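Local coordinates for protein D-3-phosphoglycerate dehydrogenase (Sulfolobus tokodaii, PDB 2EKL) that binds NAD and probably oxidises D-3-phosphoglycerate with that cofactor at the start of serine biosynthesis, at residues M164-L169 / S197-L202; E107-L112 / T155-I160. All coordinates share one frame; numbering follows the deposited sequence.

Contact 1: residues M164-L169 / S197-L202; sequences MGMKVL and SDVISL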
loop_
_atom_site.group_PDB
_atom_site.type_symbol
_atom_site.label_atom_id
_atom_site.label_comp_id
_atom_site.label_asym_id
_atom_site.label_seq_id
_atom_site.Cartn_x
_atom_site.Cartn_y
_atom_site.Cartn_z
ATOM N N MET A 164 -4.417 -10.772 -4.163
ATOM C CA MET A 164 -4.777 -9.557 -4.883
ATOM C C MET A 164 -5.123 -9.900 -6.334
ATOM O O MET A 164 -5.352 -9.016 -7.156
ATOM C CB MET A 164 -3.616 -8.555 -4.847
ATOM C CG MET A 164 -3.310 -8.025 -3.447
ATOM S SD MET A 164 -1.852 -6.941 -3.424
ATOM C CE MET A 164 -2.404 -5.592 -4.452
ATOM N N GLY A 165 -5.151 -11.194 -6.645
ATOM C CA GLY A 165 -5.488 -11.611 -7.997
ATOM C C GLY A 165 -4.348 -11.559 -8.999
ATOM O O GLY A 165 -4.579 -11.604 -10.211
ATOM N N MET A 166 -3.117 -11.459 -8.507
ATOM C CA MET A 166 -1.957 -11.429 -9.386
ATOM C C MET A 166 -1.435 -12.848 -9.590
ATOM O O MET A 166 -1.602 -13.715 -8.726
ATOM C CB MET A 166 -0.839 -10.567 -8.784
ATOM C CG MET A 166 -1.253 -9.147 -8.438
ATOM S SD MET A 166 0.160 -8.116 -7.952
ATOM C CE MET A 166 0.819 -7.741 -9.585
ATOM N N LYS A 167 -0.824 -13.089 -10.745
ATOM C CA LYS A 167 -0.194 -14.368 -10.995
ATOM C C LYS A 167 1.179 -14.288 -10.467
ATOM O O LYS A 167 1.940 -13.397 -10.801
ATOM C CB LYS A 167 -0.116 -14.629 -12.496
ATOM C CG LYS A 167 -1.513 -14.725 -13.085
ATOM C CD LYS A 167 -1.655 -15.318 -14.493
ATOM C CE LYS A 167 -3.103 -15.100 -14.974
ATOM N NZ LYS A 167 -3.317 -15.674 -16.301
ATOM N N VAL A 168 1.533 -15.215 -9.589
ATOM C CA VAL A 168 2.841 -15.169 -8.954
ATOM C C VAL A 168 3.892 -16.123 -9.502
ATOM O O VAL A 168 3.673 -17.334 -9.579
ATOM C CB VAL A 168 2.707 -15.424 -7.433
ATOM C CG1 VAL A 168 4.054 -15.246 -6.749
ATOM C CG2 VAL A 168 1.662 -14.487 -6.839
ATOM N N LEU A 169 5.033 -15.555 -9.877
ATOM C CA LEU A 169 6.173 -16.317 -10.371
ATOM C C LEU A 169 7.270 -16.061 -9.353
ATOM O O LEU A 169 7.327 -14.988 -8.749
ATOM C CB LEU A 169 6.628 -15.814 -11.746
ATOM C CG LEU A 169 5.656 -15.904 -12.924
ATOM C CD1 LEU A 169 6.349 -15.406 -14.185
ATOM C CD2 LEU A 169 5.191 -17.349 -13.109
ATOM N N SER A 197 7.022 -10.807 -16.098
ATOM C CA SER A 197 6.511 -10.051 -14.956
ATOM C C SER A 197 6.179 -8.587 -15.215
ATOM O O SER A 197 6.965 -7.855 -15.813
ATOM C CB SER A 197 7.497 -10.138 -13.787
ATOM O OG SER A 197 7.611 -11.472 -13.317
ATOM N N ASP A 198 5.007 -8.170 -14.746
ATOM C CA ASP A 198 4.575 -6.785 -14.890
ATOM C C ASP A 198 5.119 -6.033 -13.679
ATOM O O ASP A 198 5.365 -4.830 -13.732
ATOM C CB ASP A 198 3.049 -6.724 -14.942
ATOM C CG ASP A 198 2.484 -7.529 -16.099
ATOM O OD1 ASP A 198 2.750 -7.163 -17.262
ATOM O OD2 ASP A 198 1.791 -8.538 -15.846
ATOM N N VAL A 199 5.308 -6.772 -12.590
ATOM C CA VAL A 199 5.859 -6.225 -11.356
ATOM C C VAL A 199 6.947 -7.184 -10.894
ATOM O O VAL A 199 6.767 -8.402 -10.932
ATOM C CB VAL A 199 4.798 -6.132 -10.231
ATOM C CG1 VAL A 199 5.443 -5.607 -8.944
ATOM C CG2 VAL A 199 3.654 -5.218 -10.657
ATOM N N ILE A 200 8.079 -6.633 -10.472
ATOM C CA ILE A 200 9.188 -7.439 -9.974
ATOM C C ILE A 200 9.489 -6.957 -8.561
ATOM O O ILE A 200 9.689 -5.762 -8.347
ATOM C CB ILE A 200 10.447 -7.256 -10.839
ATOM C CG1 ILE A 200 10.164 -7.731 -12.266
ATOM C CG2 ILE A 200 11.616 -8.045 -10.242
ATOM C CD1 ILE A 200 11.293 -7.459 -13.235
ATOM N N SER A 201 9.511 -7.874 -7.598
ATOM C CA SER A 201 9.784 -7.496 -6.216
ATOM C C SER A 201 11.034 -8.229 -5.732
ATOM O O SER A 201 11.098 -9.458 -5.771
ATOM C CB SER A 201 8.578 -7.830 -5.334
ATOM O OG SER A 201 8.675 -7.193 -4.074
ATOM N N LEU A 202 12.021 -7.465 -5.272
ATOM C CA LEU A 202 13.295 -8.026 -4.822
ATOM C C LEU A 202 13.354 -8.268 -3.319
ATOM O O LEU A 202 13.112 -7.361 -2.523
ATOM C CB LEU A 202 14.433 -7.095 -5.241
ATOM C CG LEU A 202 14.402 -6.659 -6.709
ATOM C CD1 LEU A 202 15.534 -5.681 -6.966
ATOM C CD2 LEU A 202 14.521 -7.879 -7.628
#
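In the parallel sheet of the NAD-binding Rossmann-type domain, Met166 and Val199 meet at the entrances of two strands, 167-171 and 199-202, that run in the same direction but are separated by strand 144-148. With that strand between them, the two backbones stay apart, CA of Met166 lying 9.6 Å from CA of Val199, and the contact is made by side chains alone. The methionine does most of the reaching: its chain is extended through chi2 and then bends at chi3 (79°), which brings the terminal methyl round to the valine. CE of Met166 rests 3.9 Å from CG2 of Val199, the methionine chain lying nearly perpendicular to the valine. Val199 also packs on Met113 of helix 102-118 and on Ile227 of the next strand. Before Met166, helix 152-163 ends in a Schellman motif with Gly165, at positive phi, as its C-prime residue; Met166 N bonds back to Ala161 O. A second, looser touch joins Leu169 to Ser197, whose hydroxyl is hydrogen-bonded to Leu193 O in the preceding helix, and there CD1 of Leu169 lies 4.2 Å from OG of Ser197.

Contact 2: residues E107-L112 / T155-I160; sequences ELTIGL and TKVGII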
loop_
_atom_site.group_PDB
_atom_site.type_symbol
_atom_site.label_atom_id
_atom_site.label_comp_id
_atom_site.label_asym_id
_atom_site.label_seq_id
_atom_site.Cartn_x
_atom_site.Cartn_y
_atom_site.Cartn_z
ATOM N N GLU A 107 4.686 -5.954 4.552
ATOM C CA GLU A 107 3.654 -4.944 4.425
ATOM C C GLU A 107 4.153 -3.701 3.700
ATOM O O GLU A 107 3.454 -3.159 2.842
ATOM C CB GLU A 107 3.100 -4.604 5.815
ATOM C CG GLU A 107 2.207 -5.723 6.365
ATOM C CD GLU A 107 2.144 -5.762 7.882
ATOM O OE1 GLU A 107 2.353 -4.714 8.527
ATOM O OE2 GLU A 107 1.863 -6.850 8.429
ATOM N N LEU A 108 5.362 -3.254 4.023
ATOM C CA LEU A 108 5.898 -2.076 3.355
ATOM C C LEU A 108 6.084 -2.374 1.871
ATOM O O LEU A 108 5.891 -1.498 1.031
ATOM C CB LEU A 108 7.240 -1.655 3.962
ATOM C CG LEU A 108 7.831 -0.368 3.370
ATOM C CD1 LEU A 108 6.918 0.810 3.694
ATOM C CD2 LEU A 108 9.227 -0.125 3.936
ATOM N N THR A 109 6.451 -3.612 1.549
ATOM C CA THR A 109 6.652 -4.003 0.151
ATOM C C THR A 109 5.357 -3.829 -0.638
ATOM O O THR A 109 5.349 -3.232 -1.718
ATOM C CB THR A 109 7.112 -5.475 0.031
ATOM O OG1 THR A 109 8.352 -5.649 0.728
ATOM C CG2 THR A 109 7.305 -5.857 -1.441
ATOM N N ILE A 110 4.262 -4.359 -0.096
ATOM C CA ILE A 110 2.956 -4.251 -0.746
ATOM C C ILE A 110 2.555 -2.780 -0.842
ATOM O O ILE A 110 2.000 -2.336 -1.855
ATOM C CB ILE A 110 1.868 -5.022 0.051
ATOM C CG1 ILE A 110 2.190 -6.523 0.053
ATOM C CG2 ILE A 110 0.482 -4.762 -0.549
ATOM C CD1 ILE A 110 2.261 -7.155 -1.332
ATOM N N GLY A 111 2.837 -2.025 0.214
ATOM C CA GLY A 111 2.499 -0.613 0.211
ATOM C C GLY A 111 3.254 0.133 -0.880
ATOM O O GLY A 111 2.680 0.969 -1.579
ATOM N N LEU A 112 4.546 -0.156 -1.018
ATOM C CA LEU A 112 5.371 0.491 -2.041
ATOM C C LEU A 112 4.897 0.117 -3.444
ATOM O O LEU A 112 4.824 0.970 -4.337
ATOM C CB LEU A 112 6.846 0.097 -1.865
ATOM C CG LEU A 112 7.596 0.788 -0.720
ATOM C CD1 LEU A 112 8.974 0.161 -0.528
ATOM C CD2 LEU A 112 7.728 2.275 -1.041
ATOM N N THR A 155 8.198 -15.026 0.263
ATOM C CA THR A 155 7.077 -15.956 0.286
ATOM C C THR A 155 5.772 -15.271 0.672
ATOM O O THR A 155 4.746 -15.476 0.029
ATOM C CB THR A 155 7.338 -17.125 1.260
ATOM O OG1 THR A 155 8.480 -17.868 0.813
ATOM C CG2 THR A 155 6.124 -18.053 1.315
ATOM N N LYS A 156 5.810 -14.449 1.717
ATOM C CA LYS A 156 4.601 -13.766 2.157
ATOM C C LYS A 156 4.101 -12.714 1.171
ATOM O O LYS A 156 2.893 -12.522 1.025
ATOM C CB LYS A 156 4.816 -13.158 3.546
ATOM C CG LYS A 156 4.892 -14.223 4.639
ATOM C CD LYS A 156 5.009 -13.625 6.028
ATOM C CE LYS A 156 4.916 -14.712 7.091
ATOM N NZ LYS A 156 4.989 -14.173 8.478
ATOM N N VAL A 157 5.018 -12.036 0.493
ATOM C CA VAL A 157 4.622 -11.039 -0.495
ATOM C C VAL A 157 3.870 -11.794 -1.598
ATOM O O VAL A 157 2.880 -11.309 -2.144
ATOM C CB VAL A 157 5.864 -10.309 -1.083
ATOM C CG1 VAL A 157 5.470 -9.500 -2.313
ATOM C CG2 VAL A 157 6.466 -9.377 -0.025
ATOM N N GLY A 158 4.341 -12.998 -1.905
ATOM C CA GLY A 158 3.694 -13.810 -2.923
ATOM C C GLY A 158 2.290 -14.222 -2.514
ATOM O O GLY A 158 1.363 -14.192 -3.322
ATOM N N ILE A 159 2.125 -14.610 -1.254
ATOM C CA ILE A 159 0.816 -15.023 -0.757
ATOM C C ILE A 159 -0.171 -13.863 -0.860
ATOM O O ILE A 159 -1.320 -14.040 -1.272
ATOM C CB ILE A 159 0.923 -15.501 0.711
ATOM C CG1 ILE A 159 1.734 -16.801 0.757
ATOM C CG2 ILE A 159 -0.467 -15.695 1.314
ATOM C CD1 ILE A 159 2.100 -17.252 2.150
ATOM N N ILE A 160 0.287 -12.668 -0.506
ATOM C CA ILE A 160 -0.568 -11.490 -0.560
ATOM C C ILE A 160 -0.881 -11.101 -2.003
ATOM O O ILE A 160 -2.033 -10.830 -2.339
ATOM C CB ILE A 160 0.089 -10.299 0.189
ATOM C CG1 ILE A 160 0.183 -10.632 1.684
ATOM C CG2 ILE A 160 -0.729 -9.031 -0.008
ATOM C CD1 ILE A 160 1.109 -9.713 2.478
#
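Helices 102-118 and 152-163 pack through residues 107-112 and 155-160; the axes of these short segments approach to 9.9 Å and cross at -49°, the two chains running in broadly the same sense. The backbones come nearest at Ile110 and Val157, where the CA atoms are 7.0 Å apart. From this point Thr109 and Ile110 of one helix face Val157 and Ile160 of the other, and all four are buried.

The two methyls of Val157 divide the work. CG2 lies against the methyl of Thr109, CG2 to CG2 at 3.9 Å, with the threonine set nearly square to the valine; CG1 lies 4.1 Å from CD1 of Ile110, and here the two side chains lie alongside, pointing opposite ways. Ile110 turns its CG1 branch towards the second helix, and the bend at chi2 (-60°) lets CD1 touch Val157 and Ile160 together. CD1 of Ile110 sits 3.8 Å from CG2 of Ile160, while CG1 of Ile110 is equally near that same methyl. An alanine in place of Ile110 would lack this branch, and the gap opened would probably leave Val157 CG1 and Ile160 CG2 without the Ile110 methyl that bridges them.

The methyl of Thr109 takes part in this interface, whereas its hydroxyl is hydrogen-bonded to Ala105 O in its own helix and to OG1 of Thr231, an NAD-binding residue. Val106, one turn before Ile110, extends the apolar seam to Val157 and Ile160. On the sheet side Thr109 packs against Val229 of strand 226-230, and helices of the second subunit reach the same region, where its Ile114 packs on Ile110 and its Ala163 on Ile160.

How the contacts relate
Contacts 1 and 2 are neighbouring layers of the dinucleotide-binding domain, their centres 10 Å apart: contact 1 spans strands of the sheet, and contact 2 joins two helices packed beside it. Helix 152-163 leads directly into strand 167-171, so one helix-to-strand connection serves both. The layers also touch directly, with OG of Ser201 against CG2 of Thr109 at 3.3 Å and CG2 of Val168 against O of Gly158 at 3.5 Å. Contact 2 lies nearer the cofactor: the side chain of Thr109 is about 7 Å from the bound NAD, compared with about 12 Å for that of Leu169 in contact 1.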